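Local coordinates for protein dermonecrotic toxin (Pasteurella multocida, PDB 2EBF) that acts as a potent mitogenic and bone-resorbing toxin in atrophic rhinitis of pigs, its C-terminal region carrying a thiol protease-like catalytic triad, at residues 664-669 against 681-686. Sequence-based numbering, arbitrary orientation.
Sequences QMHTTA and DASHLQ
H666 and T668 lie on strand 660-673 and point toward the loop segment 681-686, which follows the neighbouring antiparallel strand; the CA atoms of T668 and D681 are 5.2 Å apart. With CG anti to the backbone N (chi1 -174°), the H666 ring reaches across to D681. Its NE2 donates to OD2 of D681 at 2.6 Å, on the syn side and 27° out of the carboxylate plane. W704 NE1 also donates to OD2, so two N-H groups grip this buried oxygen, and F687 meets the H666 ring edge-to-face. OD1 of D681 accepts from S683 N at 3.0 Å, an Asx turn that helps fix the carboxylate. A water donates to OD1 at 2.6 Å and to T667 O, and accepts from S683 OG. That hydroxyl lies in the H666 ring plane, 3.3 Å from CE1. T668 OG1 sits against D681 CB at 3.3 Å and donates a hydrogen bond to A669 O. The short, buried bond orients the imidazole, consistent with H666 and D681 being the His-Asp part of the C3 domain's thiol protease-like triad. C626, touched by S683 and Q686, is probably the thiol, but here it is disulfide-bonded to C620, so its sulfur is not a free thiol.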
ATOM      1  N   GLN A 664       9.946  30.879 -17.390  1.00 26.01           N
ATOM      2  CA  GLN A 664      10.434  30.872 -18.765  1.00 25.33           C
ATOM      3  C   GLN A 664       9.716  29.714 -19.451  1.00 24.60           C
ATOM      4  O   GLN A 664       9.426  28.710 -18.806  1.00 24.36           O
ATOM      5  CB  GLN A 664      11.956  30.628 -18.807  1.00 26.22           C
ATOM      6  CG  GLN A 664      12.819  31.667 -18.052  1.00 27.58           C
ATOM      7  CD  GLN A 664      12.747  33.077 -18.644  1.00 30.79           C
ATOM      8  OE1 GLN A 664      12.610  34.067 -17.913  1.00 32.97           O
ATOM      9  NE2 GLN A 664      12.848  33.175 -19.964  1.00 28.51           N
ATOM     10  N   MET A 665       9.417  29.850 -20.739  1.00 24.35           N
ATOM     11  CA  MET A 665       8.666  28.800 -21.422  1.00 24.49           C
ATOM     12  C   MET A 665       9.045  28.594 -22.886  1.00 23.96           C
ATOM     13  O   MET A 665       9.780  29.392 -23.498  1.00 23.85           O
ATOM     14  CB  MET A 665       7.148  29.024 -21.271  1.00 24.29           C
ATOM     15  CG  MET A 665       6.539  30.073 -22.219  1.00 25.15           C
ATOM     16  SD  MET A 665       7.247  31.737 -22.185  1.00 28.42           S
ATOM     17  CE  MET A 665       6.868  32.228 -20.507  1.00 27.27           C
ATOM     18  N   HIS A 666       8.549  27.498 -23.443  1.00 24.01           N
ATOM     19  CA  HIS A 666       8.762  27.193 -24.846  1.00 23.48           C
ATOM     20  C   HIS A 666       7.615  26.304 -25.287  1.00 23.50           C
ATOM     21  O   HIS A 666       6.954  25.682 -24.450  1.00 23.04           O
ATOM     22  CB  HIS A 666      10.106  26.475 -25.048  1.00 24.09           C
ATOM     23  CG  HIS A 666      10.465  26.248 -26.492  1.00 23.25           C
ATOM     24  ND1 HIS A 666      10.184  27.164 -27.484  1.00 24.26           N
ATOM     25  CD2 HIS A 666      11.128  25.233 -27.096  1.00 22.51           C
ATOM     26  CE1 HIS A 666      10.640  26.713 -28.640  1.00 24.46           C
ATOM     27  NE2 HIS A 666      11.205  25.535 -28.434  1.00 22.50           N
ATOM     28  N   THR A 667       7.379  26.246 -26.594  1.00 23.38           N
ATOM     29  CA  THR A 667       6.249  25.494 -27.135  1.00 23.29           C
ATOM     30  C   THR A 667       6.597  24.984 -28.529  1.00 24.20           C
ATOM     31  O   THR A 667       7.480  25.532 -29.200  1.00 24.25           O
ATOM     32  CB  THR A 667       4.952  26.384 -27.126  1.00 23.45           C
ATOM     33  OG1 THR A 667       3.780  25.563 -27.268  1.00 24.27           O
ATOM     34  CG2 THR A 667       5.000  27.454 -28.223  1.00 23.98           C
ATOM     35  N   THR A 668       5.916  23.928 -28.962  1.00 23.92           N
ATOM     36  CA  THR A 668       6.170  23.359 -30.276  1.00 24.32           C
ATOM     37  C   THR A 668       4.887  22.740 -30.833  1.00 24.48           C
ATOM     38  O   THR A 668       4.064  22.204 -30.081  1.00 24.16           O
ATOM     39  CB  THR A 668       7.312  22.283 -30.211  1.00 23.94           C
ATOM     40  OG1 THR A 668       7.659  21.836 -31.533  1.00 25.14           O
ATOM     41  CG2 THR A 668       6.879  21.072 -29.384  1.00 24.30           C
ATOM     42  N   ALA A 669       4.720  22.851 -32.150  1.00 24.15           N
ATOM     43  CA  ALA A 669       3.797  22.007 -32.893  1.00 24.27           C
ATOM     44  C   ALA A 669       4.364  20.594 -32.978  1.00 24.91           C
ATOM     45  O   ALA A 669       5.533  20.356 -32.645  1.00 24.69           O
ATOM     46  CB  ALA A 669       3.588  22.567 -34.288  1.00 24.35           C
ATOM     47  N   ASP A 681      10.085  21.624 -34.044  1.00 24.34           N
ATOM     48  CA  ASP A 681      10.358  22.852 -33.317  1.00 24.49           C
ATOM     49  C   ASP A 681      11.343  23.709 -34.115  1.00 24.83           C
ATOM     50  O   ASP A 681      12.562  23.493 -34.069  1.00 24.72           O
ATOM     51  CB  ASP A 681      10.875  22.493 -31.924  1.00 24.87           C
ATOM     52  CG  ASP A 681      11.276  23.698 -31.096  1.00 23.48           C
ATOM     53  OD1 ASP A 681      11.133  24.851 -31.540  1.00 23.68           O
ATOM     54  OD2 ASP A 681      11.754  23.471 -29.974  1.00 23.29           O
ATOM     55  N   ALA A 682      10.788  24.676 -34.842  1.00 24.25           N
ATOM     56  CA  ALA A 682      11.545  25.557 -35.717  1.00 25.24           C
ATOM     57  C   ALA A 682      12.089  26.801 -34.997  1.00 25.46           C
ATOM     58  O   ALA A 682      12.673  27.693 -35.626  1.00 25.87           O
ATOM     59  CB  ALA A 682      10.690  25.963 -36.914  1.00 24.95           C
ATOM     60  N   SER A 683      11.951  26.840 -33.680  1.00 26.05           N
ATOM     61  CA  SER A 683      12.469  27.978 -32.922  1.00 27.13           C
ATOM     62  C   SER A 683      13.360  27.609 -31.740  1.00 26.96           C
ATOM     63  O   SER A 683      13.603  28.437 -30.872  1.00 27.83           O
ATOM     64  CB  SER A 683      11.314  28.884 -32.486  1.00 27.31           C
ATOM     65  OG  SER A 683      10.523  28.237 -31.515  1.00 29.55           O
ATOM     66  N   HIS A 684      13.874  26.381 -31.724  1.00 27.06           N
ATOM     67  CA  HIS A 684      14.698  25.903 -30.608  1.00 26.93           C
ATOM     68  C   HIS A 684      16.094  26.548 -30.538  1.00 27.55           C
ATOM     69  O   HIS A 684      16.763  26.479 -29.500  1.00 27.55           O
ATOM     70  CB  HIS A 684      14.824  24.378 -30.660  1.00 26.85           C
ATOM     71  CG  HIS A 684      15.939  23.897 -31.534  1.00 26.21           C
ATOM     72  ND1 HIS A 684      15.924  24.038 -32.905  1.00 27.70           N
ATOM     73  CD2 HIS A 684      17.104  23.281 -31.231  1.00 26.13           C
ATOM     74  CE1 HIS A 684      17.035  23.524 -33.409  1.00 26.26           C
ATOM     75  NE2 HIS A 684      17.765  23.058 -32.415  1.00 26.99           N
ATOM     76  N   LEU A 685      16.536  27.162 -31.635  1.00 28.03           N
ATOM     77  CA  LEU A 685      17.858  27.813 -31.657  1.00 28.57           C
ATOM     78  C   LEU A 685      17.879  29.131 -30.880  1.00 29.32           C
ATOM     79  O   LEU A 685      18.936  29.753 -30.733  1.00 29.30           O
ATOM     80  CB  LEU A 685      18.386  27.999 -33.091  1.00 28.38           C
ATOM     81  CG  LEU A 685      18.824  26.739 -33.855  1.00 27.89           C
ATOM     82  CD1 LEU A 685      19.509  27.136 -35.154  1.00 28.42           C
ATOM     83  CD2 LEU A 685      19.738  25.824 -33.023  1.00 28.12           C
ATOM     84  N   GLN A 686      16.722  29.553 -30.368  1.00 30.12           N
ATOM     85  CA  GLN A 686      16.706  30.680 -29.437  1.00 30.70           C
ATOM     86  C   GLN A 686      17.400  30.307 -28.118  1.00 30.47           C
ATOM     87  O   GLN A 686      17.762  31.178 -27.325  1.00 30.59           O
ATOM     88  CB  GLN A 686      15.292  31.283 -29.264  1.00 30.96           C
ATOM     89  CG  GLN A 686      14.291  30.491 -28.472  1.00 31.64           C
ATOM     90  CD  GLN A 686      12.844  30.982 -28.673  1.00 32.19           C
ATOM     91  OE1 GLN A 686      12.000  30.258 -29.216  1.00 32.36           O
ATOM     92  NE2 GLN A 686      12.560  32.212 -28.242  1.00 30.91           N
TER
HETATM   93  O   HOH W   1       8.734  25.770 -32.096  1.00 37.56           O